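Local coordinates for UspA1 (Moraxella catarrhalis, PDB 3NTN), which serves as a trimeric autotransporter adhesin of the outer membrane, with a beta-roll head on a coiled-coil stalk, and is linked to fibronectin and CEACAM1 binding, at residues 111-117 with 150-155. Numbering follows the deposited sequence.
Sequences QNGSVLL and NGTVSV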
ATOM      1  N   GLN B 111       8.876 -13.281   1.669  1.00 57.75           N
ATOM      2  CA  GLN B 111      10.218 -13.143   2.262  1.00 59.70           C
ATOM      3  C   GLN B 111      10.309 -12.029   3.322  1.00 57.67           C
ATOM      4  O   GLN B 111       9.417 -11.184   3.470  1.00 55.14           O
ATOM      5  CB  GLN B 111      11.275 -12.872   1.185  1.00 62.75           C
ATOM      6  CG  GLN B 111      11.388 -13.888   0.055  1.00 66.40           C
ATOM      7  CD  GLN B 111      11.886 -13.214  -1.231  1.00 72.92           C
ATOM      8  OE1 GLN B 111      11.343 -12.174  -1.666  1.00 70.65           O
ATOM      9  NE2 GLN B 111      12.948 -13.779  -1.825  1.00 77.78           N
ATOM     10  N   ASN B 112      11.413 -12.031   4.047  1.00 54.43           N
ATOM     11  CA  ASN B 112      11.742 -10.956   4.991  1.00 54.88           C
ATOM     12  C   ASN B 112      11.455  -9.578   4.377  1.00 53.07           C
ATOM     13  O   ASN B 112      11.833  -9.318   3.249  1.00 52.20           O
ATOM     14  CB  ASN B 112      13.206 -11.056   5.434  1.00 57.14           C
ATOM     15  CG  ASN B 112      13.519 -12.368   6.122  1.00 60.16           C
ATOM     16  OD1 ASN B 112      12.661 -12.966   6.782  1.00 61.90           O
ATOM     17  ND2 ASN B 112      14.746 -12.814   5.993  1.00 62.35           N
ATOM     18  N   GLY B 113      10.753  -8.724   5.120  1.00 51.72           N
ATOM     19  CA  GLY B 113      10.490  -7.371   4.665  1.00 50.36           C
ATOM     20  C   GLY B 113       9.186  -7.261   3.889  1.00 48.34           C
ATOM     21  O   GLY B 113       8.892  -6.234   3.339  1.00 49.51           O
ATOM     22  N   SER B 114       8.399  -8.313   3.804  1.00 46.50           N
ATOM     23  CA  SER B 114       7.186  -8.233   3.010  1.00 43.76           C
ATOM     24  C   SER B 114       6.114  -7.421   3.738  1.00 41.90           C
ATOM     25  O   SER B 114       6.049  -7.443   4.965  1.00 41.84           O
ATOM     26  CB  SER B 114       6.655  -9.631   2.776  1.00 43.27           C
ATOM     27  OG  SER B 114       7.469 -10.271   1.796  1.00 48.38           O
ATOM     28  N   VAL B 115       5.209  -6.816   2.974  1.00 39.69           N
ATOM     29  CA  VAL B 115       4.013  -6.206   3.531  1.00 37.58           C
ATOM     30  C   VAL B 115       2.815  -6.896   2.868  1.00 38.22           C
ATOM     31  O   VAL B 115       2.771  -7.033   1.662  1.00 39.66           O
ATOM     32  CB  VAL B 115       4.014  -4.635   3.356  1.00 37.16           C
ATOM     33  CG1 VAL B 115       2.778  -3.959   3.964  1.00 34.27           C
ATOM     34  CG2 VAL B 115       5.284  -4.023   3.978  1.00 36.65           C
ATOM     35  N   LEU B 116       1.857  -7.370   3.658  1.00 38.64           N
ATOM     36  CA  LEU B 116       0.605  -7.869   3.140  1.00 38.17           C
ATOM     37  C   LEU B 116      -0.553  -6.955   3.579  1.00 38.14           C
ATOM     38  O   LEU B 116      -0.699  -6.639   4.785  1.00 37.73           O
ATOM     39  CB  LEU B 116       0.373  -9.296   3.622  1.00 38.60           C
ATOM     40  CG  LEU B 116       1.228 -10.433   3.022  1.00 41.34           C
ATOM     41  CD1 LEU B 116       2.690 -10.452   3.580  1.00 43.66           C
ATOM     42  CD2 LEU B 116       0.603 -11.776   3.330  1.00 41.54           C
ATOM     43  N   LEU B 117      -1.366  -6.512   2.611  1.00 36.82           N
ATOM     44  CA  LEU B 117      -2.495  -5.685   2.946  1.00 37.04           C
ATOM     45  C   LEU B 117      -3.779  -6.349   2.514  1.00 37.86           C
ATOM     46  O   LEU B 117      -3.857  -6.803   1.403  1.00 38.33           O
ATOM     47  CB  LEU B 117      -2.380  -4.341   2.220  1.00 37.46           C
ATOM     48  CG  LEU B 117      -1.136  -3.468   2.519  1.00 36.87           C
ATOM     49  CD1 LEU B 117      -1.192  -2.275   1.644  1.00 34.60           C
ATOM     50  CD2 LEU B 117      -1.127  -3.034   4.043  1.00 34.61           C
ATOM     51  N   ASN B 150      14.470  -8.009  -0.239  1.00 67.17           N
ATOM     52  CA  ASN B 150      13.597  -6.965   0.328  1.00 65.34           C
ATOM     53  C   ASN B 150      12.104  -7.314   0.522  1.00 61.13           C
ATOM     54  O   ASN B 150      11.364  -6.503   1.108  1.00 60.41           O
ATOM     55  CB  ASN B 150      13.711  -5.639  -0.460  1.00 65.15           C
ATOM     56  CG  ASN B 150      14.981  -4.871  -0.125  1.00 72.97           C
ATOM     57  OD1 ASN B 150      15.179  -4.409   1.018  1.00 79.23           O
ATOM     58  ND2 ASN B 150      15.871  -4.740  -1.119  1.00 78.97           N
ATOM     59  N   GLY B 151      11.643  -8.458   0.022  1.00 58.24           N
ATOM     60  CA  GLY B 151      10.211  -8.742   0.058  1.00 54.61           C
ATOM     61  C   GLY B 151       9.376  -7.896  -0.880  1.00 51.29           C
ATOM     62  O   GLY B 151       9.894  -7.050  -1.589  1.00 51.50           O
ATOM     63  N   THR B 152       8.074  -8.139  -0.917  1.00 49.50           N
ATOM     64  CA  THR B 152       7.205  -7.422  -1.820  1.00 47.85           C
ATOM     65  C   THR B 152       6.083  -6.791  -1.004  1.00 47.23           C
ATOM     66  O   THR B 152       5.948  -7.084   0.170  1.00 49.12           O
ATOM     67  CB  THR B 152       6.612  -8.365  -2.874  1.00 48.56           C
ATOM     68  OG1 THR B 152       6.061  -9.545  -2.233  1.00 48.22           O
ATOM     69  CG2 THR B 152       7.686  -8.750  -3.908  1.00 48.79           C
ATOM     70  N   VAL B 153       5.278  -5.935  -1.608  1.00 45.60           N
ATOM     71  CA  VAL B 153       4.132  -5.408  -0.953  1.00 43.70           C
ATOM     72  C   VAL B 153       2.983  -6.087  -1.680  1.00 43.52           C
ATOM     73  O   VAL B 153       2.861  -5.915  -2.883  1.00 43.09           O
ATOM     74  CB  VAL B 153       4.045  -3.880  -1.100  1.00 43.69           C
ATOM     75  CG1 VAL B 153       2.736  -3.389  -0.553  1.00 42.97           C
ATOM     76  CG2 VAL B 153       5.202  -3.179  -0.359  1.00 43.48           C
ATOM     77  N   SER B 154       2.179  -6.907  -0.990  1.00 42.51           N
ATOM     78  CA  SER B 154       1.089  -7.575  -1.704  1.00 42.68           C
ATOM     79  C   SER B 154      -0.229  -6.952  -1.388  1.00 41.32           C
ATOM     80  O   SER B 154      -0.469  -6.542  -0.231  1.00 41.40           O
ATOM     81  CB  SER B 154       1.042  -9.061  -1.404  1.00 44.40           C
ATOM     82  OG  SER B 154      -0.069  -9.627  -2.101  1.00 46.69           O
ATOM     83  N   VAL B 155      -1.058  -6.795  -2.424  1.00 40.58           N
ATOM     84  CA  VAL B 155      -2.412  -6.272  -2.241  1.00 38.45           C
ATOM     85  C   VAL B 155      -3.514  -7.279  -2.482  1.00 40.13           C
ATOM     86  O   VAL B 155      -4.686  -6.920  -2.379  1.00 41.97           O
ATOM     87  CB  VAL B 155      -2.681  -4.978  -3.034  1.00 38.15           C
ATOM     88  CG1 VAL B 155      -1.637  -3.861  -2.689  1.00 35.19           C
ATOM     89  CG2 VAL B 155      -2.762  -5.212  -4.551  1.00 36.47           C
TER
HETATM   90  O   HOH W   1       5.469 -11.313   0.376  1.00 38.62           O
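Val115 and Val153 exemplify how a parallel beta roll adds one more strand, through backbone hydrogen bonds and an apolar side-chain contact. Val115 is gripped from both ends: its N donates to Thr152 O (2.9 Å), and its O accepts Ser154 N at 2.7 Å, almost straight at 168°. Two residues on, Leu117 N donates to Ser154 O at 3.0 Å, so Ser154 uses its N and its O on Val115 and Leu117 of the same strand, on either side of Leu116. The two valines lie on one sheet face in matching rotamers, CG1 anti to the backbone N (chi1 -179° and 173°), and Val115 CB rests on Val153 CG2 at 4.2 Å.

Ser114 can be followed outward. Its CB lies 3.7 Å from Thr152 O, which also receives a CA-H...O contact from Ser114 CA. At the tip, OG donates to Gln111 O (2.7 Å), bracing the type II turn from Gln111 to Ser114, and accepts a bond from a water that also donates to Thr152 OG1. OG further packs 3.6 Å from Gly151 CA, where there is no side chain. Thr152 OG1 is held mainly by Lys124 O, with the water as a further partner.

On its other edge, strand 115-117 is bonded to strand 99-101 through Leu116, whose side chain touches Thr105, Thr107 and Thr121 in loops. Strand 153-154 is the last of the parallel sheet within its chain, yet it pairs in parallel with a strand of the second subunit, carrying the sheet across the trimer interface, while Leu117 packs on Leu117 of the third subunit.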